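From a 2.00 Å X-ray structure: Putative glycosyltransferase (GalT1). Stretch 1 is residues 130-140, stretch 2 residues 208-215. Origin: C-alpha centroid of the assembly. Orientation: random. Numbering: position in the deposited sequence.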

# COMPACT_ATOMS: atom_id res chain seq x y z
N SER A 130 17.49 41.90 -1.70
CA SER A 130 18.15 42.83 -0.79
C SER A 130 18.66 42.12 0.47
O SER A 130 18.01 41.21 0.99
CB SER A 130 17.20 43.96 -0.39
OG SER A 130 16.05 43.43 0.25
N PHE A 131 19.83 42.53 0.93
CA PHE A 131 20.40 41.97 2.15
C PHE A 131 19.75 42.60 3.36
O PHE A 131 19.41 43.78 3.36
CB PHE A 131 21.90 42.23 2.21
CG PHE A 131 22.70 41.44 1.23
CD1 PHE A 131 23.19 40.19 1.58
CD2 PHE A 131 22.99 41.96 -0.03
CE1 PHE A 131 23.95 39.45 0.67
CE2 PHE A 131 23.75 41.23 -0.93
CZ PHE A 131 24.23 39.98 -0.58
N LEU A 132 19.59 41.80 4.40
CA LEU A 132 19.26 42.31 5.71
C LEU A 132 20.48 42.09 6.61
O LEU A 132 20.79 40.95 6.97
CB LEU A 132 18.03 41.60 6.26
CG LEU A 132 17.60 42.06 7.65
CD1 LEU A 132 17.23 43.54 7.61
CD2 LEU A 132 16.44 41.21 8.17
N PHE A 133 21.18 43.16 6.94
CA PHE A 133 22.38 43.05 7.76
C PHE A 133 22.03 43.20 9.23
O PHE A 133 22.30 44.24 9.84
CB PHE A 133 23.42 44.08 7.35
CG PHE A 133 23.96 43.87 5.97
CD1 PHE A 133 24.78 42.79 5.69
CD2 PHE A 133 23.66 44.76 4.95
CE1 PHE A 133 25.29 42.59 4.42
CE2 PHE A 133 24.16 44.57 3.68
CZ PHE A 133 24.98 43.49 3.41
N SER A 134 21.42 42.16 9.80
CA SER A 134 21.00 42.17 11.20
C SER A 134 22.20 42.21 12.13
O SER A 134 22.18 42.86 13.17
CB SER A 134 20.16 40.93 11.50
OG SER A 134 19.10 40.79 10.57
N ILE A 135 23.26 41.49 11.75
CA ILE A 135 24.48 41.44 12.53
C ILE A 135 25.48 42.42 11.93
O ILE A 135 25.97 42.22 10.82
CB ILE A 135 25.09 40.02 12.55
CG1 ILE A 135 24.01 38.99 12.90
CG2 ILE A 135 26.25 39.94 13.52
CD1 ILE A 135 23.36 39.25 14.25
N THR A 136 25.77 43.48 12.67
CA THR A 136 26.62 44.56 12.18
C THR A 136 28.05 44.48 12.75
O THR A 136 28.29 43.82 13.76
CB THR A 136 26.03 45.94 12.52
OG1 THR A 136 25.80 46.01 13.93
CG2 THR A 136 24.71 46.15 11.79
N LYS A 137 28.97 45.17 12.08
CA LYS A 137 30.37 45.26 12.51
C LYS A 137 30.48 45.78 13.95
O LYS A 137 31.34 45.35 14.72
CB LYS A 137 31.11 46.20 11.55
CG LYS A 137 32.62 46.22 11.68
CD LYS A 137 33.19 47.48 11.01
CE LYS A 137 32.87 47.55 9.52
NZ LYS A 137 33.49 48.74 8.85
N GLU A 138 29.58 46.70 14.32
CA GLU A 138 29.61 47.35 15.63
C GLU A 138 29.26 46.38 16.74
O GLU A 138 29.67 46.57 17.89
CB GLU A 138 28.64 48.53 15.67
CG GLU A 138 29.08 49.75 14.87
CD GLU A 138 28.92 49.58 13.37
OE1 GLU A 138 28.01 48.82 12.94
OE2 GLU A 138 29.70 50.20 12.61
N LYS A 139 28.50 45.35 16.39
CA LYS A 139 28.06 44.34 17.36
C LYS A 139 28.94 43.09 17.37
O LYS A 139 28.62 42.12 18.05
CB LYS A 139 26.59 43.96 17.11
CG LYS A 139 25.59 45.00 17.61
CD LYS A 139 25.78 45.25 19.11
CE LYS A 139 24.64 46.07 19.72
NZ LYS A 139 24.61 47.47 19.20
N TYR A 140 30.04 43.10 16.63
CA TYR A 140 30.94 41.96 16.62
C TYR A 140 31.49 41.64 18.01
O TYR A 140 31.93 42.51 18.74
CB TYR A 140 32.12 42.17 15.65
CG TYR A 140 33.14 41.04 15.72
CD1 TYR A 140 32.96 39.88 14.99
CD2 TYR A 140 34.29 41.15 16.50
CE1 TYR A 140 33.88 38.85 15.04
CE2 TYR A 140 35.22 40.12 16.56
CZ TYR A 140 35.01 38.97 15.82
OH TYR A 140 35.91 37.92 15.85
N ILE A 208 31.62 33.33 17.12
CA ILE A 208 31.95 34.64 16.53
C ILE A 208 30.69 35.31 16.00
O ILE A 208 30.00 34.77 15.12
CB ILE A 208 33.04 34.55 15.41
CG1 ILE A 208 32.84 33.33 14.54
CG2 ILE A 208 34.43 34.48 16.02
CD1 ILE A 208 33.87 33.19 13.44
N ASN A 209 30.38 36.49 16.54
CA ASN A 209 29.18 37.21 16.16
C ASN A 209 29.36 38.01 14.88
O ASN A 209 29.33 39.24 14.89
CB ASN A 209 28.67 38.13 17.27
CG ASN A 209 27.20 38.50 17.08
OD1 ASN A 209 26.41 37.66 16.65
ND2 ASN A 209 26.84 39.75 17.37
N GLU A 210 29.55 37.30 13.78
CA GLU A 210 29.61 37.91 12.46
C GLU A 210 28.64 37.17 11.54
O GLU A 210 28.54 35.94 11.60
CB GLU A 210 31.04 37.86 11.90
CG GLU A 210 31.62 36.46 11.81
CD GLU A 210 33.04 36.44 11.24
OE1 GLU A 210 33.92 37.12 11.81
OE2 GLU A 210 33.27 35.74 10.22
N GLY A 211 27.91 37.91 10.72
CA GLY A 211 26.97 37.30 9.79
C GLY A 211 27.65 36.99 8.47
O GLY A 211 27.39 37.65 7.47
N SER A 212 28.54 36.00 8.47
CA SER A 212 29.34 35.68 7.28
C SER A 212 28.65 34.65 6.41
O SER A 212 29.07 34.39 5.27
CB SER A 212 30.71 35.18 7.71
OG SER A 212 31.39 36.19 8.42
N TYR A 213 27.61 34.05 6.95
CA TYR A 213 26.76 33.12 6.21
C TYR A 213 25.48 33.87 5.85
O TYR A 213 24.94 34.60 6.69
CB TYR A 213 26.44 31.92 7.10
CG TYR A 213 25.66 30.79 6.43
CD1 TYR A 213 24.28 30.85 6.29
CD2 TYR A 213 26.32 29.65 5.97
CE1 TYR A 213 23.55 29.80 5.70
CE2 TYR A 213 25.61 28.60 5.36
CZ TYR A 213 24.23 28.68 5.23
OH TYR A 213 23.51 27.65 4.65
N TYR A 214 25.01 33.70 4.62
CA TYR A 214 23.78 34.35 4.16
C TYR A 214 22.64 33.35 3.94
O TYR A 214 22.73 32.45 3.10
CB TYR A 214 24.03 35.22 2.92
CG TYR A 214 24.91 36.41 3.24
CD1 TYR A 214 24.38 37.54 3.87
CD2 TYR A 214 26.27 36.41 2.95
CE1 TYR A 214 25.18 38.63 4.19
CE2 TYR A 214 27.08 37.48 3.27
CZ TYR A 214 26.53 38.59 3.89
OH TYR A 214 27.31 39.67 4.20
N TYR A 215 21.58 33.53 4.71
CA TYR A 215 20.40 32.67 4.69
C TYR A 215 19.43 33.25 3.66
O TYR A 215 18.94 34.37 3.82
CB TYR A 215 19.76 32.65 6.09
CG TYR A 215 18.53 31.79 6.21
CD1 TYR A 215 17.26 32.32 5.99
CD2 TYR A 215 18.62 30.45 6.54
CE1 TYR A 215 16.13 31.53 6.09
CE2 TYR A 215 17.50 29.65 6.64
CZ TYR A 215 16.25 30.20 6.42
OH TYR A 215 15.14 29.41 6.53
O HOH W 1 28.52 40.56 10.81
O HOH W 2 29.69 41.42 13.45
O HOH W 3 36.31 36.20 13.37

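Two segments of backbone run alongside each other here, yet a single direct hydrogen bond joins them, and it comes from a side chain; where one backbone might have bonded to the other, water stands between. Water 1 donates to I135 O (3.0 Å from its oxygen) and accepts from G211 N (2.7 Å). Water 2 donates both to T136 O, 2.8 Å from its oxygen, and to N209 O, 2.6 Å away. The CA atoms of I135 and G211 are 5.6 Å apart and those of Y140 and N209 5.1 Å, so the backbones are close, but these polar groups meet through water. The two stretches run antiparallel: F131 lies nearest Y214, I135 nearest G211, and Y140 nearest N209.

The direct bond runs from N209 ND2 to K139 O, 3.0 Å long with an N-H...O angle of 162°. Asparagine suits this place because its amide can donate to a carbonyl of the other stretch while its oxygen accepts; OD1 is satisfied elsewhere in the structure. K139 takes part through its backbone, at the end of a short 3-10 segment in which K139 N bonds to T136 O (3.0 Å), and the end of its long, charged side chain leads away from the contact.

I135 turns its CA-to-CB bond toward stretch 2. Its CG2 comes 3.4 Å from N209 O and 3.8 Å from G211 N, which are van der Waals contacts that fill space without bonding. Opposite it, G211 has no side chain; a CB there would point toward stretch 1 and lie 3.6 Å from I135 CB, a tight approach, and the absence of that atom leaves the isoleucine more room.

At one end of the contact, aromatic residues meet. The edge of F131 points at the face of Y214, with centroids 5.1 Å apart and planes at 72°; this arrangement sets the slightly positive ring hydrogens of phenylalanine against the electron-rich face of tyrosine. F133 approaches the edge of the same tyrosine, its CE1 3.6 Å from Y214 OH, while that hydroxyl is hydrogen-bonded elsewhere in the structure.

At the other end, Y140 suits a mixed surface. Its CE1 lies 4.4 Å from I208 CB, an apolar contact, and 3.7 Å from E210 OE1. Its hydroxyl reaches further: water 3 lies 3.0 Å from Y140 OH and donates to E210 OE1, also at 3.0 Å, linking phenol to carboxylate. The other carboxylate oxygen, E210 OE2, accepts a 2.6 Å hydrogen bond from S212 OG.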